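Local coordinates for monovalent Na+/H+ antiporter subunit A (Dietzia sp. DQ12-45-1b, PDB 7D3U), which probably exchanges sodium ions for protons across the cell membrane as a subunit of the Mrp antiporter complex, at residues 109-114 against 136-141; 116-121 against 243-248. One frame throughout, in Å; residues are numbered along the deposited sequence.

How the contacts relate
Helix 102-119 serves both contacts, and the two segments it contributes, 109-114 and 116-121, follow one another closely along it, so that the contact centres are about 13 Å apart. Both are buried, with no exposed residue among those that touch. Contact 1 joins this helix to its sequence neighbour, helix 124-142, which also meets subunit D of the complex; its chemistry is apolar, with a cysteine sulfur beside a phenylalanine ring. Contact 2 lies at the C-terminal end of the same helix and reaches far along the chain to helix 243-252. There a tyrosine packs its ring under a valine methyl and brings its hydroxyl close to a carbonyl at the helix end.

Contact 1. Residues 109-114 against 136-141. With LMT (dodecyl-beta-D-maltoside), chain Q.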
loop_
_atom_site.group_PDB
_atom_site.type_symbol
_atom_site.label_atom_id
_atom_site.label_comp_id
_atom_site.label_asym_id
_atom_site.label_seq_id
_atom_site.Cartn_x
_atom_site.Cartn_y
_atom_site.Cartn_z
ATOM N N THR B 109 -9.570 33.136 -25.005
ATOM C CA THR B 109 -8.395 33.334 -25.844
ATOM C C THR B 109 -7.467 32.127 -25.816
ATOM O O THR B 109 -6.794 31.843 -26.811
ATOM C CB THR B 109 -7.633 34.586 -25.410
ATOM O OG1 THR B 109 -7.019 34.350 -24.140
ATOM C CG2 THR B 109 -8.564 35.772 -25.305
ATOM N N LEU B 110 -7.412 31.413 -24.690
ATOM C CA LEU B 110 -6.719 30.131 -24.675
ATOM C C LEU B 110 -7.438 29.113 -25.546
ATOM O O LEU B 110 -6.807 28.197 -26.081
ATOM C CB LEU B 110 -6.587 29.616 -23.244
ATOM C CG LEU B 110 -5.784 28.335 -23.030
ATOM C CD1 LEU B 110 -4.801 28.521 -21.895
ATOM C CD2 LEU B 110 -6.711 27.171 -22.744
ATOM N N PHE B 111 -8.757 29.257 -25.697
ATOM C CA PHE B 111 -9.486 28.453 -26.668
ATOM C C PHE B 111 -8.968 28.695 -28.076
ATOM O O PHE B 111 -8.735 27.740 -28.827
ATOM C CB PHE B 111 -10.977 28.774 -26.596
ATOM C CG PHE B 111 -11.864 27.592 -26.841
ATOM C CD1 PHE B 111 -11.339 26.391 -27.276
ATOM C CD2 PHE B 111 -13.227 27.682 -26.626
ATOM C CE1 PHE B 111 -12.157 25.305 -27.497
ATOM C CE2 PHE B 111 -14.048 26.600 -26.842
ATOM C CZ PHE B 111 -13.514 25.409 -27.280
ATOM N N ALA B 112 -8.781 29.960 -28.449
ATOM C CA ALA B 112 -8.243 30.283 -29.763
ATOM C C ALA B 112 -6.821 29.768 -29.926
ATOM O O ALA B 112 -6.455 29.290 -31.002
ATOM C CB ALA B 112 -8.288 31.790 -29.993
ATOM N N ALA B 113 -6.009 29.849 -28.872
ATOM C CA ALA B 113 -4.641 29.350 -28.963
ATOM C C ALA B 113 -4.617 27.838 -29.140
ATOM O O ALA B 113 -3.829 27.313 -29.934
ATOM C CB ALA B 113 -3.848 29.759 -27.725
ATOM N N SER B 114 -5.482 27.122 -28.421
ATOM C CA SER B 114 -5.528 25.673 -28.563
ATOM C C SER B 114 -6.057 25.271 -29.933
ATOM O O SER B 114 -5.568 24.310 -30.536
ATOM C CB SER B 114 -6.385 25.069 -27.454
ATOM O OG SER B 114 -5.825 25.332 -26.180
ATOM N N LEU B 136 -10.365 20.672 -22.631
ATOM C CA LEU B 136 -10.282 21.157 -21.257
ATOM C C LEU B 136 -10.745 22.602 -21.156
ATOM O O LEU B 136 -11.471 22.966 -20.220
ATOM C CB LEU B 136 -8.854 21.025 -20.733
ATOM C CG LEU B 136 -8.487 19.736 -20.003
ATOM C CD1 LEU B 136 -7.219 19.946 -19.201
ATOM C CD2 LEU B 136 -9.620 19.290 -19.104
ATOM N N CYS B 137 -10.325 23.444 -22.100
ATOM C CA CYS B 137 -10.779 24.828 -22.095
ATOM C C CYS B 137 -12.291 24.909 -22.259
ATOM O O CYS B 137 -12.947 25.749 -21.633
ATOM C CB CYS B 137 -10.076 25.612 -23.197
ATOM S SG CYS B 137 -10.822 27.209 -23.516
ATOM N N SER B 138 -12.869 24.022 -23.069
ATOM C CA SER B 138 -14.317 24.011 -23.228
ATOM C C SER B 138 -15.007 23.539 -21.959
ATOM O O SER B 138 -16.047 24.087 -21.573
ATOM C CB SER B 138 -14.712 23.125 -24.404
ATOM O OG SER B 138 -16.119 23.079 -24.530
ATOM N N PHE B 139 -14.459 22.512 -21.306
ATOM C CA PHE B 139 -15.011 22.082 -20.027
ATOM C C PHE B 139 -15.028 23.232 -19.031
ATOM O O PHE B 139 -16.032 23.467 -18.352
ATOM C CB PHE B 139 -14.210 20.904 -19.476
ATOM C CG PHE B 139 -14.450 20.638 -18.019
ATOM C CD1 PHE B 139 -15.581 19.965 -17.601
ATOM C CD2 PHE B 139 -13.541 21.056 -17.066
ATOM C CE1 PHE B 139 -15.803 19.718 -16.264
ATOM C CE2 PHE B 139 -13.760 20.811 -15.730
ATOM C CZ PHE B 139 -14.891 20.142 -15.328
ATOM N N PHE B 140 -13.926 23.978 -18.950
ATOM C CA PHE B 140 -13.869 25.082 -17.998
ATOM C C PHE B 140 -14.770 26.238 -18.407
ATOM O O PHE B 140 -15.253 26.976 -17.542
ATOM C CB PHE B 140 -12.434 25.568 -17.830
ATOM C CG PHE B 140 -11.712 24.906 -16.707
ATOM C CD1 PHE B 140 -12.165 25.042 -15.410
ATOM C CD2 PHE B 140 -10.587 24.147 -16.944
ATOM C CE1 PHE B 140 -11.507 24.434 -14.369
ATOM C CE2 PHE B 140 -9.925 23.540 -15.907
ATOM C CZ PHE B 140 -10.385 23.682 -14.617
ATOM N N LEU B 141 -15.007 26.416 -19.706
ATOM C CA LEU B 141 -15.943 27.448 -20.135
ATOM C C LEU B 141 -17.377 27.074 -19.794
ATOM O O LEU B 141 -18.180 27.949 -19.451
ATOM C CB LEU B 141 -15.804 27.698 -21.635
ATOM C CG LEU B 141 -14.720 28.694 -22.033
ATOM C CD1 LEU B 141 -14.581 28.748 -23.540
ATOM C CD2 LEU B 141 -15.038 30.066 -21.475
HETATM C C1 LMT Q . -5.634 23.515 -14.502
HETATM C C2 LMT Q . -6.081 24.537 -13.503
HETATM C C3 LMT Q . -7.387 24.283 -12.830
HETATM C C4 LMT Q . -7.913 25.610 -12.355
HETATM C C5 LMT Q . -9.043 25.408 -11.407
HETATM C C6 LMT Q . -9.864 26.640 -11.237
HETATM C C7 LMT Q . -10.679 26.532 -9.983
HETATM C C8 LMT Q . -11.765 27.549 -10.018
HETATM C C9 LMT Q . -12.890 27.220 -10.942
HETATM C C10 LMT Q . -13.990 28.210 -10.677
HETATM C C11 LMT Q . -15.304 27.718 -11.191
HETATM C C12 LMT Q . -16.411 28.660 -10.861
#
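Against the ring of Phe111, Ser138 N stands over one face, while the thiol of Cys137 and a methyl of Leu141 come in obliquely. Cys137 SG lies 4.1 Å from the centroid of the Phe111 ring and 33° off its normal, a sulfur-aromatic contact. It also touches the root of the same side chain, with SG 3.5 Å from Phe111 CB. The sulfur gets there because it is anti to the backbone N of Cys137. Further out on the ring, Leu141 CD1 meets Phe111 CD2 at 3.5 Å, and Ser138 CB approaches the tip, Phe111 CZ, at 3.9 Å. Leu110 adds a further apolar touch, its CD2 methyl resting 3.7 Å from Cys137 CB.

No hydrogen bond crosses between the segments. The hydroxyl of Ser114 turns back to its own helix instead: Ser114 OG donates to Leu110 O at 3.0 Å from above the carbonyl plane, and this oxygen also accepts from Ser114 N. Phe140 takes no part in this packing; Phe139 CD2 lies above one face of its ring, offset toward the rim, C3 of a dodecyl maltoside tail approaches CZ obliquely, and Phe374 of the neighbouring subunit D meets the ring edge-to-face.

Outside the two segments, Phe111 also packs on Ala241 and Met242. The two short helical segments run at 160° to one another with their axes 9.6 Å apart, the arrangement of a transmembrane helical hairpin, here made by consecutive helices in the antiporter subunit's membrane bundle.

Contact 2. Residues 116-121 against 243-248; sequences LGLVLA and VKAGIY. With LMT (dodecyl-beta-D-maltoside), chain C.
Val119 O accepts one weak hydrogen bond, from Ala121 N at 3.3 Å, and has the phenol oxygen Tyr248 OH 2.9 Å away. It belongs to the last residue of helix 102-119, since the chain leaves helical geometry at Leu120, and a carbonyl at this end of a helix would probably carry added negative character. The neighbouring carbonyl also borders the phenol, Leu118 O coming within 3.5 Å of Tyr248 CE2.

Tyr248 reaches across with CG anti to its own backbone N (chi1 164°), which carries the ring across to Val119, at the end of helix 102-119. Val119 sits on one face of that ring: its CG1 methyl is 4.0 Å from the ring centroid and only 8° off the normal, a CH-pi contact almost over the centre, and Val119 CA lies over the same face. Earlier on the segment, Leu118 extends its CD2 methyl to Ala245 CB at 3.5 Å, so that a branched side chain closes against a small one. An alanine in place of Tyr248 takes away the ring under Val119 CG1 and the phenol oxygen beside Val119 O, and would probably loosen the packing of helix 243-252 on this helix end. On Gly117, the backbone itself meets a detergent tail, with CA 3.6 Å from C12 of dodecyl maltoside chain C.

The predicted transmembrane span 227-250 is modelled as two helices, 231-240 and 243-252, consistent with the discontinuous helix known in antiporter-like subunits of complex I. Helix 71-94 flanks the contact through Phe76, whose ring meets that of Tyr248, and through Thr77 beside Val119; helix 124-142 packs on Leu118 by way of Leu127, Ala130 and Trp131, and helix 288-308 backs segment 243-248 through Leu300.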
loop_
_atom_site.group_PDB
_atom_site.type_symbol
_atom_site.label_atom_id
_atom_site.label_comp_id
_atom_site.label_asym_id
_atom_site.label_seq_id
_atom_site.Cartn_x
_atom_site.Cartn_y
_atom_site.Cartn_z
ATOM N N LEU B 116 -5.683 27.083 -32.665
ATOM C CA LEU B 116 -4.568 27.373 -33.557
ATOM C C LEU B 116 -3.534 26.258 -33.514
ATOM O O LEU B 116 -3.030 25.830 -34.556
ATOM C CB LEU B 116 -3.932 28.708 -33.176
ATOM C CG LEU B 116 -3.011 29.335 -34.216
ATOM C CD1 LEU B 116 -3.742 29.448 -35.524
ATOM C CD2 LEU B 116 -2.541 30.697 -33.759
ATOM N N GLY B 117 -3.213 25.772 -32.316
ATOM C CA GLY B 117 -2.301 24.650 -32.204
ATOM C C GLY B 117 -2.834 23.386 -32.846
ATOM O O GLY B 117 -2.060 22.579 -33.367
ATOM N N LEU B 118 -4.152 23.195 -32.818
ATOM C CA LEU B 118 -4.731 21.998 -33.419
ATOM C C LEU B 118 -4.685 22.061 -34.939
ATOM O O LEU B 118 -4.310 21.083 -35.593
ATOM C CB LEU B 118 -6.164 21.809 -32.929
ATOM C CG LEU B 118 -6.984 20.708 -33.595
ATOM C CD1 LEU B 118 -6.253 19.385 -33.538
ATOM C CD2 LEU B 118 -8.321 20.592 -32.912
ATOM N N VAL B 119 -5.063 23.200 -35.523
ATOM C CA VAL B 119 -5.059 23.291 -36.980
ATOM C C VAL B 119 -3.640 23.432 -37.510
ATOM O O VAL B 119 -3.347 23.012 -38.636
ATOM C CB VAL B 119 -5.959 24.446 -37.452
ATOM C CG1 VAL B 119 -7.414 24.125 -37.172
ATOM C CG2 VAL B 119 -5.566 25.732 -36.770
ATOM N N LEU B 120 -2.742 24.022 -36.730
ATOM C CA LEU B 120 -1.325 24.121 -37.086
ATOM C C LEU B 120 -0.528 22.965 -36.501
ATOM O O LEU B 120 0.461 23.172 -35.804
ATOM C CB LEU B 120 -0.759 25.453 -36.618
ATOM C CG LEU B 120 -1.255 26.695 -37.346
ATOM C CD1 LEU B 120 -0.499 27.911 -36.864
ATOM C CD2 LEU B 120 -1.077 26.510 -38.832
ATOM N N ALA B 121 -0.939 21.730 -36.769
ATOM C CA ALA B 121 -0.303 20.559 -36.185
ATOM C C ALA B 121 0.142 19.622 -37.295
ATOM O O ALA B 121 -0.694 19.041 -37.994
ATOM C CB ALA B 121 -1.250 19.840 -35.224
ATOM N N VAL B 243 -16.542 22.376 -32.289
ATOM C CA VAL B 243 -17.313 21.576 -33.227
ATOM C C VAL B 243 -16.650 21.542 -34.594
ATOM O O VAL B 243 -16.914 20.628 -35.383
ATOM C CB VAL B 243 -18.752 22.104 -33.329
ATOM C CG1 VAL B 243 -19.424 22.062 -31.970
ATOM C CG2 VAL B 243 -18.760 23.506 -33.890
ATOM N N LYS B 244 -15.793 22.514 -34.899
ATOM C CA LYS B 244 -14.996 22.454 -36.113
ATOM C C LYS B 244 -13.706 21.676 -35.930
ATOM O O LYS B 244 -13.046 21.370 -36.925
ATOM C CB LYS B 244 -14.668 23.859 -36.613
ATOM C CG LYS B 244 -15.870 24.640 -37.079
ATOM C CD LYS B 244 -16.820 23.792 -37.888
ATOM C CE LYS B 244 -17.929 24.645 -38.465
ATOM N NZ LYS B 244 -19.042 23.809 -38.976
ATOM N N ALA B 245 -13.326 21.351 -34.693
ATOM C CA ALA B 245 -12.139 20.533 -34.480
ATOM C C ALA B 245 -12.316 19.153 -35.098
ATOM O O ALA B 245 -11.435 18.660 -35.814
ATOM C CB ALA B 245 -11.840 20.424 -32.987
ATOM N N GLY B 246 -13.460 18.517 -34.842
ATOM C CA GLY B 246 -13.718 17.217 -35.434
ATOM C C GLY B 246 -13.793 17.269 -36.946
ATOM O O GLY B 246 -13.341 16.351 -37.635
ATOM N N ILE B 247 -14.344 18.356 -37.488
ATOM C CA ILE B 247 -14.472 18.462 -38.936
ATOM C C ILE B 247 -13.113 18.706 -39.576
ATOM O O ILE B 247 -12.813 18.169 -40.648
ATOM C CB ILE B 247 -15.483 19.559 -39.299
ATOM C CG1 ILE B 247 -16.872 19.150 -38.819
ATOM C CG2 ILE B 247 -15.491 19.807 -40.792
ATOM C CD1 ILE B 247 -17.957 20.040 -39.317
ATOM N N TYR B 248 -12.258 19.496 -38.926
ATOM C CA TYR B 248 -10.897 19.652 -39.419
ATOM C C TYR B 248 -10.137 18.339 -39.338
ATOM O O TYR B 248 -9.298 18.048 -40.194
ATOM C CB TYR B 248 -10.156 20.736 -38.640
ATOM C CG TYR B 248 -8.661 20.665 -38.839
ATOM C CD1 TYR B 248 -8.073 21.178 -39.983
ATOM C CD2 TYR B 248 -7.840 20.071 -37.891
ATOM C CE1 TYR B 248 -6.714 21.109 -40.178
ATOM C CE2 TYR B 248 -6.478 19.996 -38.078
ATOM C CZ TYR B 248 -5.920 20.518 -39.223
ATOM O OH TYR B 248 -4.561 20.449 -39.414
HETATM C C1B LMT C . 15.113 21.147 -22.882
HETATM C C2B LMT C . 16.205 20.069 -22.677
HETATM C C3B LMT C . 15.854 19.072 -21.546
HETATM C C4B LMT C . 14.699 19.556 -20.627
HETATM C C5B LMT C . 14.745 21.093 -20.482
HETATM C C6B LMT C . 15.862 21.506 -19.522
HETATM O O1B LMT C . 13.978 20.580 -23.490
HETATM O O2B LMT C . 16.361 19.403 -23.864
HETATM O O3B LMT C . 16.971 18.709 -20.834
HETATM O "O4'" LMT C . 13.471 19.167 -21.123
HETATM O O5B LMT C . 14.805 21.836 -21.694
HETATM O O6B LMT C . 15.361 22.315 -18.534
HETATM C "C1'" LMT C . 12.465 23.389 -26.219
HETATM C "C2'" LMT C . 12.669 23.842 -24.752
HETATM C "C3'" LMT C . 12.754 22.640 -23.768
HETATM C "C4'" LMT C . 13.224 21.333 -24.437
HETATM C "C5'" LMT C . 14.114 21.734 -25.642
HETATM C "C6'" LMT C . 14.858 20.594 -26.288
HETATM O "O1'" LMT C . 11.209 22.875 -26.381
HETATM O "O2'" LMT C . 13.816 24.607 -24.663
HETATM O "O3'" LMT C . 11.547 22.432 -23.165
HETATM O "O5'" LMT C . 13.380 22.380 -26.656
HETATM O "O6'" LMT C . 14.422 19.455 -25.664
HETATM C C1 LMT C . 10.194 23.840 -26.500
HETATM C C2 LMT C . 8.995 23.216 -25.856
HETATM C C3 LMT C . 7.862 22.879 -26.764
HETATM C C4 LMT C . 6.590 23.286 -26.072
HETATM C C5 LMT C . 5.998 22.121 -25.360
HETATM C C6 LMT C . 4.512 22.217 -25.267
HETATM C C7 LMT C . 3.919 22.277 -26.641
HETATM C C8 LMT C . 2.445 22.132 -26.531
HETATM C C9 LMT C . 1.696 22.546 -27.752
HETATM C C10 LMT C . 0.254 22.679 -27.357
HETATM C C11 LMT C . -0.530 23.418 -28.390
HETATM C C12 LMT C . -0.463 22.740 -29.712
#